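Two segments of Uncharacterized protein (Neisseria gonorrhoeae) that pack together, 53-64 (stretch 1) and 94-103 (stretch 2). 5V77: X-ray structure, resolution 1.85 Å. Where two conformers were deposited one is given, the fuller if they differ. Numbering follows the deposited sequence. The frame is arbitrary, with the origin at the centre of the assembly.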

# COMPACT_ATOMS: atom_id res chain seq x y z
N LEU A 53 -1.75 10.64 3.14
CA LEU A 53 -1.26 11.56 2.12
C LEU A 53 -0.51 10.81 1.04
O LEU A 53 -0.87 10.91 -0.13
CB LEU A 53 -0.37 12.65 2.75
CG LEU A 53 -1.12 13.39 3.86
CD1 LEU A 53 -0.19 14.34 4.59
CD2 LEU A 53 -2.31 14.13 3.29
N ASN A 54 0.51 10.04 1.41
CA ASN A 54 1.06 9.13 0.42
C ASN A 54 1.59 7.87 1.10
O ASN A 54 1.86 7.84 2.30
CB ASN A 54 2.15 9.80 -0.42
CG ASN A 54 3.17 10.49 0.43
OD1 ASN A 54 4.00 9.84 1.07
ND2 ASN A 54 3.12 11.81 0.46
N PHE A 55 1.71 6.82 0.28
CA PHE A 55 2.22 5.53 0.71
C PHE A 55 3.16 5.03 -0.37
O PHE A 55 2.76 4.95 -1.54
CB PHE A 55 1.05 4.56 0.95
CG PHE A 55 1.44 3.12 1.19
CD1 PHE A 55 2.68 2.77 1.71
CD2 PHE A 55 0.55 2.11 0.88
CE1 PHE A 55 3.01 1.45 1.90
CE2 PHE A 55 0.88 0.78 1.09
CZ PHE A 55 2.11 0.45 1.59
N LYS A 56 4.39 4.69 -0.00
CA LYS A 56 5.36 4.17 -0.96
C LYS A 56 5.95 2.88 -0.42
O LYS A 56 6.35 2.82 0.75
CB LYS A 56 6.47 5.19 -1.23
N LEU A 57 5.98 1.85 -1.26
CA LEU A 57 6.69 0.62 -0.98
C LEU A 57 7.63 0.38 -2.15
O LEU A 57 7.19 0.31 -3.29
CB LEU A 57 5.73 -0.57 -0.82
CG LEU A 57 6.37 -1.96 -0.93
CD1 LEU A 57 7.24 -2.24 0.25
CD2 LEU A 57 5.31 -3.03 -1.07
N ASP A 58 8.92 0.26 -1.87
CA ASP A 58 9.89 -0.03 -2.91
C ASP A 58 10.72 -1.21 -2.44
O ASP A 58 11.38 -1.12 -1.40
CB ASP A 58 10.77 1.19 -3.20
CG ASP A 58 11.78 0.96 -4.30
OD1 ASP A 58 11.85 -0.16 -4.86
OD2 ASP A 58 12.53 1.90 -4.59
N THR A 59 10.68 -2.32 -3.19
CA THR A 59 11.42 -3.49 -2.73
C THR A 59 12.91 -3.38 -3.00
O THR A 59 13.68 -4.15 -2.42
CB THR A 59 10.86 -4.77 -3.36
OG1 THR A 59 10.84 -4.66 -4.79
CG2 THR A 59 9.44 -5.01 -2.86
N ASN A 60 13.33 -2.44 -3.84
CA ASN A 60 14.74 -2.09 -3.99
C ASN A 60 15.61 -3.29 -4.34
O ASN A 60 16.72 -3.44 -3.83
CB ASN A 60 15.27 -1.41 -2.72
CG ASN A 60 15.61 0.04 -2.95
OD1 ASN A 60 14.74 0.91 -2.93
ND2 ASN A 60 16.90 0.32 -3.15
N ASN A 61 15.09 -4.17 -5.20
CA ASN A 61 15.83 -5.36 -5.65
C ASN A 61 16.37 -6.14 -4.45
O ASN A 61 17.44 -6.76 -4.53
CB ASN A 61 16.96 -4.99 -6.62
CG ASN A 61 17.37 -6.15 -7.51
OD1 ASN A 61 16.60 -7.10 -7.71
ND2 ASN A 61 18.59 -6.09 -8.04
N PHE A 62 15.65 -6.10 -3.34
CA PHE A 62 16.06 -6.79 -2.12
C PHE A 62 15.48 -8.19 -2.02
O PHE A 62 16.18 -9.12 -1.61
CB PHE A 62 15.66 -5.97 -0.89
CG PHE A 62 16.08 -6.60 0.41
CD1 PHE A 62 15.27 -7.51 1.05
CD2 PHE A 62 17.30 -6.26 0.99
CE1 PHE A 62 15.66 -8.10 2.24
CE2 PHE A 62 17.69 -6.84 2.19
CZ PHE A 62 16.87 -7.76 2.81
N VAL A 63 14.20 -8.35 -2.35
CA VAL A 63 13.57 -9.66 -2.33
C VAL A 63 14.03 -10.44 -3.55
O VAL A 63 13.97 -9.94 -4.68
CB VAL A 63 12.04 -9.54 -2.31
CG1 VAL A 63 11.40 -10.90 -2.07
CG2 VAL A 63 11.60 -8.55 -1.24
N ASP A 64 14.52 -11.66 -3.33
CA ASP A 64 14.87 -12.56 -4.42
C ASP A 64 13.61 -13.35 -4.77
O ASP A 64 13.23 -14.27 -4.05
CB ASP A 64 16.01 -13.49 -4.02
CG ASP A 64 16.43 -14.41 -5.15
OD1 ASP A 64 15.98 -14.19 -6.30
OD2 ASP A 64 17.20 -15.36 -4.89
N ASP A 94 13.26 1.41 6.68
CA ASP A 94 14.35 1.23 5.72
C ASP A 94 15.10 -0.04 6.11
O ASP A 94 15.96 -0.00 6.99
CB ASP A 94 15.25 2.45 5.68
CG ASP A 94 16.26 2.41 4.54
OD1 ASP A 94 16.56 1.32 4.02
OD2 ASP A 94 16.77 3.49 4.18
N VAL A 95 14.76 -1.16 5.48
CA VAL A 95 15.41 -2.44 5.74
C VAL A 95 15.76 -3.11 4.42
O VAL A 95 15.49 -4.30 4.21
CB VAL A 95 14.52 -3.35 6.61
CG1 VAL A 95 14.39 -2.77 8.00
CG2 VAL A 95 13.15 -3.52 5.98
N GLY A 96 16.38 -2.36 3.53
CA GLY A 96 16.60 -2.85 2.18
C GLY A 96 15.35 -2.52 1.39
O GLY A 96 15.37 -1.66 0.51
N ILE A 97 14.26 -3.20 1.72
CA ILE A 97 12.94 -2.73 1.33
C ILE A 97 12.68 -1.41 2.05
O ILE A 97 13.08 -1.23 3.20
CB ILE A 97 11.90 -3.80 1.68
CG1 ILE A 97 12.10 -5.02 0.78
CG2 ILE A 97 10.49 -3.26 1.61
CD1 ILE A 97 11.84 -6.32 1.47
N ILE A 98 12.04 -0.47 1.37
CA ILE A 98 11.71 0.84 1.94
C ILE A 98 10.21 1.05 1.90
O ILE A 98 9.57 0.83 0.87
CB ILE A 98 12.45 1.97 1.21
CG1 ILE A 98 13.96 1.80 1.40
CG2 ILE A 98 11.97 3.33 1.70
CD1 ILE A 98 14.78 3.01 1.00
N ILE A 99 9.65 1.48 3.04
CA ILE A 99 8.24 1.84 3.15
C ILE A 99 8.18 3.24 3.76
O ILE A 99 8.78 3.49 4.81
CB ILE A 99 7.45 0.85 4.02
CG1 ILE A 99 7.39 -0.53 3.35
CG2 ILE A 99 6.01 1.38 4.28
CD1 ILE A 99 7.02 -1.67 4.30
N LYS A 100 7.45 4.15 3.10
CA LYS A 100 7.25 5.50 3.61
C LYS A 100 5.76 5.77 3.61
O LYS A 100 5.08 5.52 2.60
CB LYS A 100 7.95 6.56 2.75
CG LYS A 100 9.47 6.50 2.72
CD LYS A 100 10.03 7.74 2.01
CE LYS A 100 11.54 7.72 1.91
NZ LYS A 100 12.07 8.91 1.19
N ILE A 101 5.23 6.27 4.72
CA ILE A 101 3.82 6.64 4.79
C ILE A 101 3.71 8.00 5.44
O ILE A 101 4.25 8.21 6.53
CB ILE A 101 2.99 5.63 5.61
CG1 ILE A 101 3.14 4.22 5.02
CG2 ILE A 101 1.50 6.06 5.56
CD1 ILE A 101 2.49 3.12 5.85
N SER A 102 3.00 8.91 4.78
CA SER A 102 2.66 10.22 5.33
C SER A 102 1.15 10.27 5.54
O SER A 102 0.39 9.82 4.68
CB SER A 102 3.10 11.35 4.40
OG SER A 102 4.52 11.47 4.37
N ALA A 103 0.73 10.80 6.68
CA ALA A 103 -0.69 10.80 7.04
C ALA A 103 -0.93 11.95 8.01
O ALA A 103 -0.01 12.38 8.72
CB ALA A 103 -1.11 9.47 7.66
O HOH W 1 5.67 9.39 2.88
O HOH W 2 5.22 7.78 0.57

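Strands 54-58 and 98-103 run antiparallel, their axes 4.8 Å apart at closest approach, and backbone hydrogen bonding is the foundation of the contact. The paired residues Asn-54 and Ser-102, Lys-56 and Lys-100, and Asp-58 and Ile-98 face each other with their amides and carbonyls turned inward. Lys-56 N donates to Lys-100 O at 2.8 Å and Lys-100 N returns a bond to Lys-56 O at 2.9 Å; Asp-58 N to Ile-98 O and Ile-98 N to Asp-58 O are both 2.9 Å, and the last is nearly linear at 175°. At the other end Ser-102 N reaches Asn-54 O at 2.9 Å, while Ser-102 O accepts from both Leu-53 N (2.8 Å) and Asn-54 N (3.3 Å). The intervening pairs bring alpha carbons close to the same carbonyls, as in the CA-H...O contact of 3.2 Å between Ile-99 CA and Lys-56 O.

Apolar packing occupies the sheet face that carries Phe-55, Leu-57, Ile-99 and Ile-101, all buried. Phe-55 CD1 lies 3.6 Å from Ile-101 CG1, and Phe-55 CE1 meets Ile-99 CG2 at 3.8 Å, with that methyl at the ring edge. Leu-57 CD1 touches Ile-99 CG1 at 3.5 Å and Ile-97 CG2 at 3.7 Å. Branched aliphatic chains suit this face because they fill space without leaving polar groups unpaired. Beyond the strand, Ile-97 has the largest covered area in the contact: its CD1 lies 3.5 Å from Val-63 CG2 and 3.7 Å from Phe-62 CD1, so this one side chain ties the loop to the strand region.

The other face carries mostly polar side chains, with Ile-98 the apolar exception. Asn-54 and Ser-102 are joined through water 1, which lies 2.5 Å from Asn-54 OD1 and 2.8 Å from Ser-102 OG; water 2 links Asn-54 OD1 (2.4 Å) to Lys-100 O (3.0 Å). The small serine and the p rotamer of the asparagine accompany this bridging. Lys-100 extends its long chain away from the partner strand, leaving its amine exposed, whereas Lys-56 is modelled only to CB.

Turn geometry completes the contact. Asp-58 OD1 accepts from Asn-60 N at 2.9 Å, and Phe-62 N bonds to Thr-59 O at 2.9 Å, holding the loop. Asn-60 adopts positive phi, which asparagine tolerates well. Gly-96, at phi 86° and psi -69°, suits its place doubly: a CB would jam against the preceding carbonyl oxygen and would fall 2.3 Å from Phe-62 CD2. Val-95 O lies over one face of the Phe-62 ring.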